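Local structure of Ent-copalyl diphosphate synthase (Streptomyces platensis, 5BP8) at residues G110-R113 against D114-A118; Y70-V73 against P74-A78; S77-E80 against A81-E85; G154-G158 against T159-S163. The protein belongs to the predominantly alpha-helical terpene cyclase family, whose helical domains are related in fold to squalene-hopene cyclase. All blocks are in the same frame, centred on the assembly; numbering follows the deposited sequence.

Contact 1 (G110-R113 against D114-A118); sequences GALR and DGLLA
Three carbonyls of G110-R113 meet amides of the following turn, D114-A118, and their spacing changes along the helix. D114 N donates to G110 O at 2.8 Å, an ordinary four-residue step. The next two steps are longer: L116 N reaches A111 O at 3.1 Å with a nearly straight N-H...O angle of 167°, and L117 N lies on a lone pair of L112 O at 3.0 Å. G115 N also gives A111 O a weak bond. Water takes part as well, donating to L112 O and accepting from A118 N.

Two of the three apolar pairs keep the five-residue spacing. L117 CD1 packs against L112 CB at 3.9 Å, while L116 CD1, a four-residue step, lies 4.1 Å from L112 CD2, the two leucines running obliquely to each other. With CG turned opposite the carbonyl carbon (chi1 -71°), L116 also brings CD1 close to A111 CB.

Among the charged groups, R113 NH1 and D114 OD1 are 4.7 Å apart and do not pair directly. A single water in the guanidinium plane links them, accepting from NH1 at 2.7 Å and donating to OD1.

L112 continues onto T75, L76 and V79 of helix 72-86, and L117 onto L161 and L168. The two successive i to i+5 bonds are characteristic of a pi-type turn, here widening the C-terminal end of helix 98-116 in an all-helical lobe.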
ATOM      1  N   GLY A 110      13.479 -23.783  -0.607  1.00 16.11           N
ATOM      2  CA  GLY A 110      14.539 -23.664  -1.582  1.00 16.43           C
ATOM      3  C   GLY A 110      14.741 -22.238  -2.044  1.00 16.22           C
ATOM      4  O   GLY A 110      15.885 -21.766  -2.101  1.00 16.54           O
ATOM      5  N   ALA A 111      13.662 -21.542  -2.403  1.00 16.22           N
ATOM      6  CA  ALA A 111      13.766 -20.150  -2.815  1.00 16.34           C
ATOM      7  C   ALA A 111      14.343 -19.235  -1.728  1.00 16.89           C
ATOM      8  O   ALA A 111      15.103 -18.314  -2.037  1.00 17.07           O
ATOM      9  CB  ALA A 111      12.414 -19.615  -3.315  1.00 16.31           C
ATOM     10  N   LEU A 112      13.952 -19.455  -0.478  1.00 16.60           N
ATOM     11  CA  LEU A 112      14.515 -18.707   0.650  1.00 17.40           C
ATOM     12  C   LEU A 112      16.033 -18.943   0.782  1.00 18.41           C
ATOM     13  O   LEU A 112      16.843 -17.997   0.847  1.00 17.38           O
ATOM     14  CB  LEU A 112      13.814 -19.074   1.952  1.00 17.42           C
ATOM     15  CG  LEU A 112      12.367 -18.580   2.079  1.00 17.28           C
ATOM     16  CD1 LEU A 112      11.673 -19.251   3.258  1.00 17.51           C
ATOM     17  CD2 LEU A 112      12.345 -17.074   2.232  1.00 17.84           C
ATOM     18  N   ARG A 113      16.411 -20.204   0.800  1.00 18.36           N
ATOM     19  CA  ARG A 113      17.810 -20.597   0.969  1.00 20.35           C
ATOM     20  C   ARG A 113      18.682 -20.224  -0.211  1.00 20.15           C
ATOM     21  O   ARG A 113      19.842 -19.859  -0.002  1.00 21.69           O
ATOM     22  CB  ARG A 113      17.876 -22.109   1.208  1.00 22.45           C
ATOM     23  CG  ARG A 113      19.231 -22.662   1.663  1.00 25.42           C
ATOM     24  CD  ARG A 113      18.982 -23.902   2.535  1.00 28.95           C
ATOM     25  NE  ARG A 113      20.190 -24.694   2.830  1.00 32.69           N
ATOM     26  CZ  ARG A 113      20.685 -25.657   2.040  1.00 34.00           C
ATOM     27  NH1 ARG A 113      20.111 -25.951   0.878  1.00 34.88           N
ATOM     28  NH2 ARG A 113      21.770 -26.324   2.414  1.00 34.84           N
ATOM     29  N   ASP A 114      18.141 -20.304  -1.429  1.00 18.74           N
ATOM     30  CA  ASP A 114      18.924 -20.153  -2.642  1.00 20.51           C
ATOM     31  C   ASP A 114      19.083 -18.703  -3.102  1.00 20.99           C
ATOM     32  O   ASP A 114      19.834 -18.445  -4.018  1.00 22.38           O
ATOM     33  CB  ASP A 114      18.356 -20.976  -3.797  1.00 21.55           C
ATOM     34  CG  ASP A 114      18.457 -22.493  -3.560  1.00 22.42           C
ATOM     35  OD1 ASP A 114      19.167 -22.935  -2.617  1.00 24.00           O
ATOM     36  OD2 ASP A 114      17.796 -23.238  -4.329  1.00 25.15           O
ATOM     37  N   GLY A 115      18.352 -17.761  -2.521  1.00 20.23           N
ATOM     38  CA  GLY A 115      18.532 -16.380  -2.950  1.00 19.86           C
ATOM     39  C   GLY A 115      17.825 -15.318  -2.138  1.00 18.70           C
ATOM     40  O   GLY A 115      18.344 -14.214  -1.971  1.00 18.93           O
ATOM     41  N   LEU A 116      16.632 -15.607  -1.651  1.00 17.77           N
ATOM     42  CA  LEU A 116      15.855 -14.546  -1.029  1.00 16.97           C
ATOM     43  C   LEU A 116      16.484 -14.082   0.287  1.00 17.25           C
ATOM     44  O   LEU A 116      16.462 -12.879   0.578  1.00 18.03           O
ATOM     45  CB  LEU A 116      14.403 -14.953  -0.792  1.00 17.05           C
ATOM     46  CG  LEU A 116      13.514 -15.076  -2.037  1.00 16.84           C
ATOM     47  CD1 LEU A 116      12.251 -15.852  -1.640  1.00 16.83           C
ATOM     48  CD2 LEU A 116      13.157 -13.760  -2.687  1.00 17.50           C
ATOM     49  N   LEU A 117      16.977 -15.013   1.097  1.00 16.44           N
ATOM     50  CA  LEU A 117      17.479 -14.640   2.433  1.00 17.50           C
ATOM     51  C   LEU A 117      18.754 -13.804   2.339  1.00 18.74           C
ATOM     52  O   LEU A 117      19.049 -13.003   3.237  1.00 20.46           O
ATOM     53  CB  LEU A 117      17.697 -15.860   3.306  1.00 17.79           C
ATOM     54  CG  LEU A 117      16.369 -16.433   3.831  1.00 17.69           C
ATOM     55  CD1 LEU A 117      16.656 -17.826   4.324  1.00 18.70           C
ATOM     56  CD2 LEU A 117      15.696 -15.585   4.903  1.00 17.65           C
ATOM     57  N   ALA A 118      19.471 -13.984   1.250  1.00 19.16           N
ATOM     58  CA  ALA A 118      20.739 -13.301   1.013  1.00 23.05           C
ATOM     59  C   ALA A 118      20.638 -12.135   0.056  1.00 25.81           C
ATOM     60  O   ALA A 118      21.659 -11.454  -0.182  1.00 27.00           O
ATOM     61  CB  ALA A 118      21.748 -14.293   0.454  1.00 24.61           C
TER
HETATM   62  O   HOH W   1      19.478 -16.740   0.255  1.00 23.12           O
HETATM   63  O   HOH W   2      18.348 -24.767  -0.721  1.00 25.93           O

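Contact 2 (Y70-V73 against P74-A78); sequences YGLV and PTLSA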
ATOM      1  N   TYR A  70      11.247  -8.272  -3.225  1.00 14.50           N
ATOM      2  CA  TYR A  70       9.889  -8.106  -2.768  1.00 14.32           C
ATOM      3  C   TYR A  70       9.288  -9.513  -2.523  1.00 14.17           C
ATOM      4  O   TYR A  70       8.172  -9.636  -2.014  1.00 15.32           O
ATOM      5  CB  TYR A  70       9.043  -7.328  -3.748  1.00 15.33           C
ATOM      6  CG  TYR A  70       9.263  -5.822  -3.640  1.00 14.94           C
ATOM      7  CD1 TYR A  70       8.572  -5.071  -2.706  1.00 15.30           C
ATOM      8  CD2 TYR A  70      10.195  -5.175  -4.430  1.00 16.18           C
ATOM      9  CE1 TYR A  70       8.774  -3.701  -2.570  1.00 15.56           C
ATOM     10  CE2 TYR A  70      10.383  -3.796  -4.333  1.00 15.62           C
ATOM     11  CZ  TYR A  70       9.685  -3.065  -3.389  1.00 15.61           C
ATOM     12  OH  TYR A  70       9.865  -1.698  -3.253  1.00 15.68           O
ATOM     13  N   GLY A  71      10.000 -10.550  -2.955  1.00 13.84           N
ATOM     14  CA  GLY A  71       9.554 -11.936  -2.652  1.00 13.82           C
ATOM     15  C   GLY A  71       9.854 -12.403  -1.243  1.00 13.84           C
ATOM     16  O   GLY A  71       9.299 -13.417  -0.777  1.00 14.08           O
ATOM     17  N   LEU A  72      10.744 -11.716  -0.533  1.00 14.09           N
ATOM     18  CA  LEU A  72      11.231 -12.258   0.755  1.00 14.94           C
ATOM     19  C   LEU A  72      10.098 -12.339   1.789  1.00 14.71           C
ATOM     20  O   LEU A  72       9.794 -13.424   2.334  1.00 13.69           O
ATOM     21  CB  LEU A  72      12.394 -11.427   1.292  1.00 16.12           C
ATOM     22  CG  LEU A  72      12.909 -11.811   2.697  1.00 16.96           C
ATOM     23  CD1 LEU A  72      13.312 -13.272   2.756  1.00 18.08           C
ATOM     24  CD2 LEU A  72      14.057 -10.907   3.094  1.00 17.97           C
ATOM     25  N   VAL A  73       9.431 -11.209   2.045  1.00 14.93           N
ATOM     26  CA  VAL A  73       8.355 -11.242   3.045  1.00 14.84           C
ATOM     27  C   VAL A  73       7.190 -12.198   2.701  1.00 14.88           C
ATOM     28  O   VAL A  73       6.790 -13.042   3.530  1.00 14.76           O
ATOM     29  CB  VAL A  73       7.851  -9.831   3.365  1.00 15.59           C
ATOM     30  CG1 VAL A  73       6.536  -9.881   4.107  1.00 15.10           C
ATOM     31  CG2 VAL A  73       8.934  -9.066   4.136  1.00 16.38           C
ATOM     32  N   PRO A  74       6.634 -12.109   1.475  1.00 15.24           N
ATOM     33  CA  PRO A  74       5.545 -13.041   1.226  1.00 15.43           C
ATOM     34  C   PRO A  74       5.955 -14.527   1.179  1.00 15.09           C
ATOM     35  O   PRO A  74       5.137 -15.396   1.557  1.00 14.25           O
ATOM     36  CB  PRO A  74       4.984 -12.575  -0.121  1.00 15.72           C
ATOM     37  CG  PRO A  74       6.078 -11.806  -0.749  1.00 15.81           C
ATOM     38  CD  PRO A  74       6.814 -11.167   0.380  1.00 15.74           C
ATOM     39  N   THR A  75       7.181 -14.822   0.766  1.00 14.82           N
ATOM     40  CA  THR A  75       7.665 -16.216   0.751  1.00 14.98           C
ATOM     41  C   THR A  75       7.814 -16.712   2.179  1.00 14.94           C
ATOM     42  O   THR A  75       7.363 -17.837   2.545  1.00 14.68           O
ATOM     43  CB  THR A  75       8.966 -16.373  -0.065  1.00 15.21           C
ATOM     44  OG1 THR A  75       8.751 -15.926  -1.403  1.00 14.56           O
ATOM     45  CG2 THR A  75       9.404 -17.845  -0.084  1.00 16.00           C
ATOM     46  N   LEU A  76       8.391 -15.875   3.027  1.00 15.31           N
ATOM     47  CA  LEU A  76       8.427 -16.193   4.468  1.00 15.70           C
ATOM     48  C   LEU A  76       7.033 -16.499   5.026  1.00 14.80           C
ATOM     49  O   LEU A  76       6.850 -17.506   5.719  1.00 13.76           O
ATOM     50  CB  LEU A  76       9.093 -15.086   5.282  1.00 16.04           C
ATOM     51  CG  LEU A  76      10.624 -14.958   5.131  1.00 16.92           C
ATOM     52  CD1 LEU A  76      11.027 -13.642   5.771  1.00 17.20           C
ATOM     53  CD2 LEU A  76      11.343 -16.160   5.733  1.00 17.49           C
ATOM     54  N   SER A  77       6.050 -15.636   4.708  1.00 14.72           N
ATOM     55  CA  SER A  77       4.703 -15.827   5.222  1.00 15.19           C
ATOM     56  C   SER A  77       4.076 -17.130   4.714  1.00 14.25           C
ATOM     57  O   SER A  77       3.495 -17.880   5.480  1.00 15.39           O
ATOM     58  CB  SER A  77       3.813 -14.650   4.841  1.00 15.17           C
ATOM     59  OG  SER A  77       2.589 -14.712   5.551  1.00 15.02           O
ATOM     60  N   ALA A  78       4.212 -17.384   3.414  1.00 15.07           N
ATOM     61  CA  ALA A  78       3.656 -18.598   2.805  1.00 15.04           C
ATOM     62  C   ALA A  78       4.295 -19.874   3.335  1.00 15.21           C
ATOM     63  O   ALA A  78       3.583 -20.852   3.713  1.00 15.92           O
ATOM     64  CB  ALA A  78       3.795 -18.529   1.290  1.00 14.96           C
TER
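G71 O and T75 meet in the first turn of helix 72-86, where the threonine hydroxyl makes an i to i-4 bond back to a main-chain carbonyl. T75 N and T75 OG1 both donate to this carbonyl, at 3.0 Å and 2.6 Å respectively, and they approach from opposite faces of its plane, so one acceptor is gripped by two donors. T75 chi1 of -58° sets OG1 beside its own backbone N, which is what lets both donors converge.

The regular helical bonds begin alongside: L76 N to L72 O at 2.9 Å, and S77 N to V73 O. P74 has no N-H to give, and its ring fills the matching position instead, with CD 3.1 Å from Y70 O. The preceding V73 CB lies 3.4 Å from P74 CD, tighter than usual for two carbons, with the two side chains at about a right angle.

L72 and L76 lie side by side and point the same way, CD1 to CD1 at 3.8 Å. The pair gets there by different torsions, L72 with CG anti to the backbone N (chi1 175°) and L76 with CG beside it.

Further out, T75 OG1 also bonds to W64 N, while V73 rests on V127 and V130 and L76 on L134 and I138, all of helix 127-144. Y70, just before the helix, turns away from it; its ring meets W445 at planes about 80° apart, and its OH is hydrogen-bonded to H496 NE2.

Contact 3 (S77-E80 against A81-E85); sequences SAVE and ALLTE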
ATOM      1  N   SER A  77       6.050 -15.636   4.708  1.00 14.72           N
ATOM      2  CA  SER A  77       4.703 -15.827   5.222  1.00 15.19           C
ATOM      3  C   SER A  77       4.076 -17.130   4.714  1.00 14.25           C
ATOM      4  O   SER A  77       3.495 -17.880   5.480  1.00 15.39           O
ATOM      5  CB  SER A  77       3.813 -14.650   4.841  1.00 15.17           C
ATOM      6  OG  SER A  77       2.589 -14.712   5.551  1.00 15.02           O
ATOM      7  N   ALA A  78       4.212 -17.384   3.414  1.00 15.07           N
ATOM      8  CA  ALA A  78       3.656 -18.598   2.805  1.00 15.04           C
ATOM      9  C   ALA A  78       4.295 -19.874   3.335  1.00 15.21           C
ATOM     10  O   ALA A  78       3.583 -20.852   3.713  1.00 15.92           O
ATOM     11  CB  ALA A  78       3.795 -18.529   1.290  1.00 14.96           C
ATOM     12  N   VAL A  79       5.622 -19.880   3.396  1.00 15.04           N
ATOM     13  CA  VAL A  79       6.336 -21.047   3.902  1.00 16.74           C
ATOM     14  C   VAL A  79       5.972 -21.343   5.363  1.00 17.21           C
ATOM     15  O   VAL A  79       5.658 -22.515   5.735  1.00 18.05           O
ATOM     16  CB  VAL A  79       7.859 -20.900   3.698  1.00 16.76           C
ATOM     17  CG1 VAL A  79       8.639 -21.952   4.480  1.00 17.61           C
ATOM     18  CG2 VAL A  79       8.198 -20.936   2.216  1.00 16.76           C
ATOM     19  N   GLU A  80       5.956 -20.299   6.191  1.00 17.25           N
ATOM     20  CA  GLU A  80       5.577 -20.494   7.584  1.00 17.53           C
ATOM     21  C   GLU A  80       4.151 -21.059   7.691  1.00 17.03           C
ATOM     22  O   GLU A  80       3.908 -22.008   8.485  1.00 17.01           O
ATOM     23  CB  GLU A  80       5.713 -19.198   8.384  1.00 17.92           C
ATOM     24  CG  GLU A  80       5.714 -19.415   9.898  1.00 19.32           C
ATOM     25  CD  GLU A  80       4.343 -19.628  10.496  1.00 19.60           C
ATOM     26  OE1 GLU A  80       3.325 -19.126   9.934  1.00 19.86           O
ATOM     27  OE2 GLU A  80       4.266 -20.322  11.547  1.00 21.46           O
ATOM     28  N   ALA A  81       3.223 -20.515   6.898  1.00 16.25           N
ATOM     29  CA  ALA A  81       1.832 -20.969   6.919  1.00 16.79           C
ATOM     30  C   ALA A  81       1.731 -22.424   6.492  1.00 17.85           C
ATOM     31  O   ALA A  81       0.989 -23.227   7.121  1.00 17.06           O
ATOM     32  CB  ALA A  81       0.968 -20.107   6.046  1.00 16.47           C
ATOM     33  N   LEU A  82       2.460 -22.794   5.444  1.00 17.46           N
ATOM     34  CA  LEU A  82       2.413 -24.178   4.974  1.00 19.08           C
ATOM     35  C   LEU A  82       2.990 -25.153   5.986  1.00 19.08           C
ATOM     36  O   LEU A  82       2.407 -26.233   6.203  1.00 19.31           O
ATOM     37  CB  LEU A  82       3.082 -24.347   3.599  1.00 19.16           C
ATOM     38  CG  LEU A  82       2.345 -23.640   2.438  1.00 20.95           C
ATOM     39  CD1 LEU A  82       3.240 -23.541   1.204  1.00 21.01           C
ATOM     40  CD2 LEU A  82       1.025 -24.333   2.092  1.00 22.01           C
ATOM     41  N   LEU A  83       4.089 -24.782   6.642  1.00 18.73           N
ATOM     42  CA  LEU A  83       4.663 -25.644   7.685  1.00 20.15           C
ATOM     43  C   LEU A  83       3.671 -25.794   8.849  1.00 21.12           C
ATOM     44  O   LEU A  83       3.455 -26.899   9.378  1.00 21.48           O
ATOM     45  CB  LEU A  83       6.003 -25.113   8.176  1.00 20.68           C
ATOM     46  CG  LEU A  83       7.204 -25.238   7.211  1.00 21.12           C
ATOM     47  CD1 LEU A  83       8.345 -24.325   7.625  1.00 20.73           C
ATOM     48  CD2 LEU A  83       7.667 -26.699   7.140  1.00 22.56           C
ATOM     49  N   THR A  84       3.071 -24.681   9.259  1.00 20.66           N
ATOM     50  CA  THR A  84       2.069 -24.711  10.312  1.00 21.41           C
ATOM     51  C   THR A  84       0.883 -25.607   9.932  1.00 21.81           C
ATOM     52  O   THR A  84       0.467 -26.452  10.747  1.00 21.18           O
ATOM     53  CB  THR A  84       1.617 -23.288  10.694  1.00 21.65           C
ATOM     54  OG1 THR A  84       2.727 -22.605  11.281  1.00 22.80           O
ATOM     55  CG2 THR A  84       0.455 -23.307  11.672  1.00 22.17           C
ATOM     56  N   GLU A  85       0.360 -25.458   8.717  1.00 21.49           N
ATOM     57  CA  GLU A  85      -0.754 -26.295   8.249  1.00 21.65           C
ATOM     58  C   GLU A  85      -0.402 -27.775   8.211  1.00 23.24           C
ATOM     59  O   GLU A  85      -1.200 -28.624   8.675  1.00 22.50           O
ATOM     60  CB  GLU A  85      -1.222 -25.859   6.873  1.00 22.53           C
ATOM     61  CG  GLU A  85      -2.314 -26.705   6.227  1.00 23.92           C
ATOM     62  CD  GLU A  85      -3.640 -26.693   6.972  1.00 26.31           C
ATOM     63  OE1 GLU A  85      -3.918 -25.724   7.692  1.00 27.07           O
ATOM     64  OE2 GLU A  85      -4.418 -27.654   6.825  1.00 28.61           O
TER
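E80 and T84 stand one turn apart in the second half of helix 72-86, a buried alpha-helical segment. Four backbone bonds of the i to i+4 kind define it: A81 N to S77 O at 3.0 Å, L82 N to A78 O at 2.8 Å, L83 N to V79 O, and T84 N to E80 O.

The apolar share is small. V79 CG1 lies 4.0 Å from L83 CD1, with the two side chains parallel in direction, and this ridge faces helix 98-116, where V79 meets L109 and L83 meets C105.

The polar share is richer. T84 OG1 sits 3.1 Å from E80 O and 2.8 Å from E80 OE2, and its one proton cannot be assigned between them. The glutamate reaches the hydroxyl because its chain bends at chi2 (-79°), swinging the carboxylate back toward the next turn. E80 is further held by salt bridges, OE1 to R36 and OE2 to R198, which would favour the ionised form at this buried position. OE1 is also hydrogen-bonded to S39 OG.

Contact 4 (G154-G158 against T159-S163); sequences GAWSG and TTLTS
W156 and T159 form the close-set part of this loop. T159 N donates to W156 O at 3.0 Å, with an N-H...O angle of 160°, and T159 CG2 comes to 3.9 Å from W156 CE3. The threonine runs obliquely to the indole: chi1 of -69° places CG2 anti to its backbone N and directs that methyl to the benzo part of the ring. At the rim of the indole, near its plane, L161 CD2 lies 4.2 Å from W156 CZ3. L161 is itself buried between helices 98-116 and 127-144, and its backbone N is tied to N139 OD1.

The backbone bond closes a type II beta turn from W156 to T159. G158 occupies its third position with phi at 76°, a conformation readily adopted by glycine.

The solvent-facing part of the turn is bridged by water. One molecule donates to A155 O and to S157 O, each at 2.8 Å, and accepts from T159 OG1 at 2.7 Å, so it bridges three residues around the turn. A second lies between G158 O and T160 OG1, 2.9 Å from the carbonyl oxygen. G158 and T160 are exposed here; the T160 CB points away from G154-G158, and T160 OG1 lies 2.7 Å from the second water.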
ATOM      1  N   GLY A 154      10.756 -33.950   4.508  1.00 31.08           N
ATOM      2  CA  GLY A 154      11.527 -34.650   5.518  1.00 30.09           C
ATOM      3  C   GLY A 154      13.038 -34.442   5.438  1.00 30.33           C
ATOM      4  O   GLY A 154      13.739 -34.443   6.448  1.00 29.35           O
ATOM      5  N   ALA A 155      13.537 -34.204   4.230  1.00 29.51           N
ATOM      6  CA  ALA A 155      14.949 -33.917   4.032  1.00 28.87           C
ATOM      7  C   ALA A 155      15.379 -32.577   4.636  1.00 27.38           C
ATOM      8  O   ALA A 155      16.573 -32.353   4.875  1.00 26.69           O
ATOM      9  CB  ALA A 155      15.265 -33.943   2.534  1.00 28.76           C
ATOM     10  N   TRP A 156      14.407 -31.688   4.866  1.00 24.56           N
ATOM     11  CA  TRP A 156      14.636 -30.376   5.490  1.00 24.77           C
ATOM     12  C   TRP A 156      14.630 -30.395   7.004  1.00 26.24           C
ATOM     13  O   TRP A 156      14.934 -29.384   7.644  1.00 25.92           O
ATOM     14  CB  TRP A 156      13.577 -29.369   4.992  1.00 22.92           C
ATOM     15  CG  TRP A 156      13.813 -28.927   3.599  1.00 21.35           C
ATOM     16  CD1 TRP A 156      13.394 -29.533   2.480  1.00 21.61           C
ATOM     17  CD2 TRP A 156      14.541 -27.757   3.187  1.00 21.68           C
ATOM     18  NE1 TRP A 156      13.812 -28.819   1.369  1.00 23.24           N
ATOM     19  CE2 TRP A 156      14.521 -27.727   1.782  1.00 21.43           C
ATOM     20  CE3 TRP A 156      15.201 -26.745   3.873  1.00 21.83           C
ATOM     21  CZ2 TRP A 156      15.142 -26.716   1.037  1.00 21.41           C
ATOM     22  CZ3 TRP A 156      15.842 -25.735   3.125  1.00 21.45           C
ATOM     23  CH2 TRP A 156      15.811 -25.749   1.734  1.00 21.14           C
ATOM     24  N   SER A 157      14.303 -31.545   7.591  1.00 27.20           N
ATOM     25  CA  SER A 157      14.263 -31.692   9.033  1.00 29.87           C
ATOM     26  C   SER A 157      15.562 -31.214   9.672  1.00 29.97           C
ATOM     27  O   SER A 157      16.650 -31.588   9.235  1.00 31.23           O
ATOM     28  CB  SER A 157      13.990 -33.167   9.395  1.00 32.67           C
ATOM     29  OG  SER A 157      13.923 -33.320  10.799  1.00 37.93           O
ATOM     30  N   GLY A 158      15.445 -30.361  10.684  1.00 29.25           N
ATOM     31  CA  GLY A 158      16.587 -29.856  11.407  1.00 29.95           C
ATOM     32  C   GLY A 158      17.426 -28.780  10.719  1.00 30.07           C
ATOM     33  O   GLY A 158      18.497 -28.394  11.235  1.00 34.26           O
ATOM     34  N   THR A 159      17.003 -28.326   9.547  1.00 27.25           N
ATOM     35  CA  THR A 159      17.657 -27.200   8.878  1.00 27.20           C
ATOM     36  C   THR A 159      17.428 -25.922   9.694  1.00 25.83           C
ATOM     37  O   THR A 159      16.379 -25.766  10.284  1.00 25.98           O
ATOM     38  CB  THR A 159      17.084 -27.002   7.453  1.00 26.86           C
ATOM     39  OG1 THR A 159      17.486 -28.116   6.628  1.00 27.72           O
ATOM     40  CG2 THR A 159      17.582 -25.692   6.824  1.00 26.82           C
ATOM     41  N   THR A 160      18.422 -25.038   9.721  1.00 25.58           N
ATOM     42  CA  THR A 160      18.284 -23.700  10.268  1.00 25.35           C
ATOM     43  C   THR A 160      18.587 -22.734   9.147  1.00 24.93           C
ATOM     44  O   THR A 160      19.689 -22.740   8.618  1.00 26.52           O
ATOM     45  CB  THR A 160      19.279 -23.434  11.410  1.00 26.98           C
ATOM     46  OG1 THR A 160      19.092 -24.426  12.420  1.00 27.77           O
ATOM     47  CG2 THR A 160      19.057 -22.057  12.020  1.00 28.19           C
ATOM     48  N   LEU A 161      17.584 -21.942   8.757  1.00 22.31           N
ATOM     49  CA  LEU A 161      17.775 -20.897   7.777  1.00 22.18           C
ATOM     50  C   LEU A 161      18.316 -19.650   8.467  1.00 22.79           C
ATOM     51  O   LEU A 161      17.927 -19.336   9.594  1.00 21.52           O
ATOM     52  CB  LEU A 161      16.448 -20.563   7.123  1.00 22.14           C
ATOM     53  CG  LEU A 161      15.768 -21.655   6.316  1.00 23.00           C
ATOM     54  CD1 LEU A 161      14.431 -21.130   5.830  1.00 23.64           C
ATOM     55  CD2 LEU A 161      16.625 -22.120   5.168  1.00 24.27           C
ATOM     56  N   THR A 162      19.230 -18.960   7.804  1.00 22.75           N
ATOM     57  CA  THR A 162      19.774 -17.720   8.343  1.00 23.56           C
ATOM     58  C   THR A 162      19.811 -16.654   7.256  1.00 22.68           C
ATOM     59  O   THR A 162      19.715 -16.952   6.074  1.00 22.15           O
ATOM     60  CB  THR A 162      21.211 -17.918   8.903  1.00 25.18           C
ATOM     61  OG1 THR A 162      22.125 -18.066   7.826  1.00 26.43           O
ATOM     62  CG2 THR A 162      21.302 -19.142   9.788  1.00 25.89           C
ATOM     63  N   SER A 163      19.984 -15.413   7.670  1.00 22.15           N
ATOM     64  CA  SER A 163      20.107 -14.320   6.751  1.00 22.07           C
ATOM     65  C   SER A 163      21.137 -13.324   7.267  1.00 21.91           C
ATOM     66  O   SER A 163      21.144 -13.003   8.454  1.00 21.58           O
ATOM     67  CB  SER A 163      18.772 -13.596   6.603  1.00 21.66           C
ATOM     68  OG  SER A 163      18.922 -12.408   5.818  1.00 21.18           O
TER
HETATM   69  O   HOH W   3      17.817 -30.782   6.874  1.00 35.90           O
HETATM   70  O   HOH W   4      20.559 -26.629  12.113  1.00 41.90           O

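From the N terminus, contact 2 comes first, at the opening of helix 72-86, and contact 3 continues it about two turns further along, the two sharing S77 and A78. Contact 1 follows at the end of the next helix, 98-116, and contact 4 in the loop between helices 127-144 and 171-179. Each joins neighbouring residues and closes only a helical turn or a beta turn; contacts 2 and 3 overlap, the others follow in series, and none encloses another. Contact 1 is the hub: L112 and L116 touch contact 2, L112 CD1 reaches V79 of contact 3, and R113 and L117 meet W156 and S163 of contact 4. Contact 4 touches neither contact 2 nor contact 3 directly.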